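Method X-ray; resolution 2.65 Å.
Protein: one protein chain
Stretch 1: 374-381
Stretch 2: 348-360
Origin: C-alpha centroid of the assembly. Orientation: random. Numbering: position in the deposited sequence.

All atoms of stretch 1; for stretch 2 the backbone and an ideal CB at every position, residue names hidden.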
# COMPACT_ATOMS: atom_id res chain seq x y z
N ALA A 374 22.38 -17.09 -11.50
CA ALA A 374 21.07 -16.64 -11.95
C ALA A 374 20.84 -17.02 -13.41
O ALA A 374 21.74 -17.48 -14.11
CB ALA A 374 20.94 -15.13 -11.76
N THR A 375 19.60 -16.82 -13.87
CA THR A 375 19.18 -17.21 -15.22
C THR A 375 18.02 -16.34 -15.69
O THR A 375 17.02 -16.20 -14.98
CB THR A 375 18.76 -18.68 -15.25
OG1 THR A 375 19.86 -19.52 -14.86
CG2 THR A 375 18.29 -19.05 -16.64
N LEU A 376 18.15 -15.78 -16.88
CA LEU A 376 17.06 -15.06 -17.54
C LEU A 376 16.60 -15.91 -18.72
O LEU A 376 17.43 -16.36 -19.50
CB LEU A 376 17.53 -13.69 -18.01
CG LEU A 376 16.48 -12.66 -18.46
CD1 LEU A 376 17.07 -11.26 -18.39
CD2 LEU A 376 15.95 -12.93 -19.87
N VAL A 377 15.29 -16.11 -18.84
CA VAL A 377 14.70 -16.95 -19.89
C VAL A 377 13.63 -16.17 -20.62
O VAL A 377 12.55 -15.93 -20.06
CB VAL A 377 14.12 -18.25 -19.32
CG1 VAL A 377 13.51 -19.07 -20.44
CG2 VAL A 377 15.18 -19.02 -18.59
N THR A 378 13.89 -15.81 -21.87
CA THR A 378 12.95 -15.02 -22.66
C THR A 378 12.59 -15.75 -23.96
O THR A 378 13.39 -16.53 -24.48
CB THR A 378 13.51 -13.62 -22.98
OG1 THR A 378 12.46 -12.78 -23.49
CG2 THR A 378 14.65 -13.68 -23.99
N ARG A 379 11.39 -15.50 -24.47
CA ARG A 379 10.98 -16.09 -25.74
C ARG A 379 11.38 -15.24 -26.94
O ARG A 379 11.53 -15.78 -28.04
CB ARG A 379 9.45 -16.32 -25.76
CG ARG A 379 8.99 -17.38 -24.76
CD ARG A 379 7.57 -17.88 -25.01
NE ARG A 379 7.13 -18.79 -23.95
CZ ARG A 379 6.30 -18.44 -22.96
NH1 ARG A 379 5.82 -17.21 -22.88
NH2 ARG A 379 5.96 -19.33 -22.03
N ALA A 380 11.58 -13.94 -26.74
CA ALA A 380 12.05 -13.03 -27.78
C ALA A 380 12.82 -11.89 -27.11
O ALA A 380 12.58 -11.56 -25.95
CB ALA A 380 10.90 -12.46 -28.61
N ILE A 381 13.73 -11.29 -27.87
CA ILE A 381 14.70 -10.34 -27.34
C ILE A 381 14.92 -9.23 -28.36
O ILE A 381 14.75 -9.43 -29.57
CB ILE A 381 16.03 -11.05 -27.00
CG1 ILE A 381 16.99 -10.14 -26.23
CG2 ILE A 381 16.67 -11.57 -28.26
CD1 ILE A 381 18.15 -10.88 -25.61
N UNK A 348 18.66 -6.26 -12.23
CA UNK A 348 19.59 -7.31 -11.82
C UNK A 348 18.82 -8.56 -11.41
O UNK A 348 17.96 -8.50 -10.52
CB UNK A 348 20.48 -6.83 -10.67
N UNK A 349 19.12 -9.68 -12.04
CA UNK A 349 18.69 -10.99 -11.56
C UNK A 349 19.75 -11.45 -10.57
O UNK A 349 20.90 -11.66 -10.95
CB UNK A 349 18.51 -11.99 -12.70
N UNK A 350 19.38 -11.56 -9.30
CA UNK A 350 20.36 -11.91 -8.28
C UNK A 350 20.62 -13.41 -8.28
O UNK A 350 19.84 -14.20 -8.81
CB UNK A 350 19.89 -11.45 -6.90
N UNK A 351 21.74 -13.79 -7.65
CA UNK A 351 22.19 -15.18 -7.67
C UNK A 351 21.10 -16.11 -7.18
O UNK A 351 20.43 -15.85 -6.18
CB UNK A 351 23.45 -15.35 -6.82
N UNK A 352 20.93 -17.22 -7.89
CA UNK A 352 19.93 -18.20 -7.56
C UNK A 352 18.56 -17.93 -8.15
O UNK A 352 17.73 -18.84 -8.17
CB UNK A 352 19.81 -18.30 -6.04
N UNK A 353 18.32 -16.72 -8.64
CA UNK A 353 17.02 -16.33 -9.15
C UNK A 353 16.87 -16.70 -10.62
O UNK A 353 17.85 -16.88 -11.35
CB UNK A 353 16.80 -14.83 -8.96
N UNK A 354 15.61 -16.82 -11.06
CA UNK A 354 15.28 -17.02 -12.46
C UNK A 354 14.18 -16.05 -12.86
O UNK A 354 13.13 -16.00 -12.22
CB UNK A 354 14.85 -18.47 -12.72
N UNK A 355 14.41 -15.29 -13.92
CA UNK A 355 13.37 -14.49 -14.55
C UNK A 355 12.87 -15.21 -15.80
O UNK A 355 13.67 -15.70 -16.60
CB UNK A 355 13.89 -13.09 -14.90
N UNK A 356 11.55 -15.30 -15.95
CA UNK A 356 10.93 -15.70 -17.21
C UNK A 356 10.13 -14.53 -17.74
O UNK A 356 9.34 -13.93 -17.01
CB UNK A 356 10.04 -16.93 -17.03
N UNK A 357 10.33 -14.19 -19.01
CA UNK A 357 9.49 -13.19 -19.66
C UNK A 357 9.24 -13.60 -21.09
O UNK A 357 10.13 -14.15 -21.74
CB UNK A 357 10.13 -11.80 -19.60
N UNK A 358 8.02 -13.37 -21.58
CA UNK A 358 7.73 -13.68 -22.98
C UNK A 358 8.57 -12.80 -23.90
O UNK A 358 9.04 -13.26 -24.95
CB UNK A 358 6.24 -13.49 -23.28
N UNK A 359 8.80 -11.55 -23.51
CA UNK A 359 9.63 -10.65 -24.29
C UNK A 359 10.60 -9.89 -23.39
O UNK A 359 10.29 -9.58 -22.23
CB UNK A 359 8.76 -9.67 -25.08
N UNK A 360 11.77 -9.59 -23.94
CA UNK A 360 12.78 -8.80 -23.25
C UNK A 360 13.28 -7.72 -24.19
O UNK A 360 13.82 -8.01 -25.26
CB UNK A 360 13.93 -9.68 -22.76

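Position 348 has nothing of 374-381 within 5.5 Å of its ideal CB, so stretch 1 sets no preference; it is Thr-348. At 349 the CA-to-CB bond points toward stretch 1, and the ideal CB lies 4.1 Å from Ala-374 CB. A methyl group as neighbour suits an aliphatic residue of almost any shape. Ile-349 is found, its CG2 3.8 Å from Ala-374 CB.

Positions 350 and 351 point away and could carry many side chains, polar ones included; they are Lys-350 and Ser-351. At 352, phi/psi of 86/-15° would jam a CB against the preceding carbonyl, which calls for glycine, and Gly-352 occupies this corner of a type II turn. At 353 the CA-to-CB bond points sideways, and the ideal CB is 5.0 Å from Ala-374 CB, where a small residue suffices. Ala-353 contributes mainly its backbone: its O accepts a hydrogen bond from Thr-375 N (3.1 Å), opening the parallel ladder.

From 354 to 357 side chains alternate between the sheet's faces. Position 354 shares a face with Thr-375 and Val-377, a mixed setting fit for beta-branched or polar residues. Thr-354 fits both, with OG1 4.1 Å from Thr-375 CB and CG2 4.5 Å from Val-377 CG2. The ideal CB of 355 is 4.4 Å from Leu-376 CG, favouring an aliphatic residue; Leu-355 places CD2 4.1 Å from that CG, while its N donates to Thr-375 O (3.0 Å) and its O accepts from Val-377 N (2.8 Å). Position 356 pairs with Val-377, and an aliphatic or aromatic group would serve. Tyr-356 sets its ring obliquely against the valine, CD2 4.0 Å from Val-377 CB.

At 357 the neighbours are Thr-378 OG1, 4.6 Å from the ideal CB, and Leu-376, so a small or medium residue such as serine, valine or cysteine is plausible. Cys-357 brings SG to 3.4 Å from Thr-378 OG1 and 4.3 Å from Leu-376 CD2.

At 358 the chain turns a corner. Although CA-to-CB points away overall, the ideal CB is 3.8 Å from Arg-379 NH1, a charge that invites an acidic residue or another acceptor. Asp-358 answers with a salt bridge, OD1 to Arg-379 NH1 at 3.2 Å, near the guanidinium plane.

Position 359 lies beside Ala-380, whose small side chain leaves the choice broad; Gln-359 packs CG 4.2 Å from Ala-380 CB. Position 360 faces Thr-378, Ile-381 and, farther off, Leu-376, favouring a branched aliphatic residue. Leu-360 bridges the last two: its CD2 is 3.7 Å from Leu-376 CD2 and 4.1 Å from Ile-381 CD1, and its N donates to Ala-380 O (2.9 Å).

Stretch 2 (348-360) TIKSGATLYCDQL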
# COMPACT_ATOMS: atom_id res chain seq x y z
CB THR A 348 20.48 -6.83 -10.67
OG1 THR A 348 21.21 -5.67 -11.08
CG2 THR A 348 21.46 -7.92 -10.26
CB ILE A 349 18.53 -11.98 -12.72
CG1 ILE A 349 17.87 -11.29 -13.92
CG2 ILE A 349 17.73 -13.21 -12.29
CD1 ILE A 349 16.48 -10.72 -13.64
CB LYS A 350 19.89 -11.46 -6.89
CG LYS A 350 19.74 -9.96 -6.74
CD LYS A 350 20.50 -9.46 -5.51
CE LYS A 350 21.98 -9.29 -5.79
NZ LYS A 350 22.83 -9.26 -4.55
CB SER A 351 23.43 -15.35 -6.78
OG SER A 351 24.38 -14.33 -7.02
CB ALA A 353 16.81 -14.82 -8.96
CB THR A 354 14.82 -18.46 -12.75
OG1 THR A 354 15.86 -19.39 -12.41
CG2 THR A 354 14.49 -18.61 -14.21
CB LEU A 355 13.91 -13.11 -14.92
CG LEU A 355 13.02 -12.28 -15.86
CD1 LEU A 355 11.63 -12.13 -15.28
CD2 LEU A 355 13.60 -10.90 -16.15
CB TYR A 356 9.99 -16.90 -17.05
CG TYR A 356 10.58 -18.09 -16.32
CD1 TYR A 356 10.68 -18.10 -14.93
CD2 TYR A 356 11.02 -19.22 -17.02
CE1 TYR A 356 11.20 -19.19 -14.25
CE2 TYR A 356 11.55 -20.32 -16.35
CZ TYR A 356 11.63 -20.29 -14.96
OH TYR A 356 12.16 -21.36 -14.27
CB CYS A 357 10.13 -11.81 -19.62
SG CYS A 357 11.80 -11.71 -20.30
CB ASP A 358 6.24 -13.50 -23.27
CG ASP A 358 5.88 -13.78 -24.73
OD1 ASP A 358 5.84 -14.97 -25.13
OD2 ASP A 358 5.64 -12.80 -25.48
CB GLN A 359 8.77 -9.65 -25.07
CG GLN A 359 8.16 -10.24 -26.30
CD GLN A 359 7.17 -9.32 -26.94
OE1 GLN A 359 7.46 -8.14 -27.19
NE2 GLN A 359 5.97 -9.84 -27.20
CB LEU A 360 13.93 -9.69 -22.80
CG LEU A 360 15.21 -8.97 -22.39
CD1 LEU A 360 14.95 -8.04 -21.21
CD2 LEU A 360 16.26 -10.00 -22.04
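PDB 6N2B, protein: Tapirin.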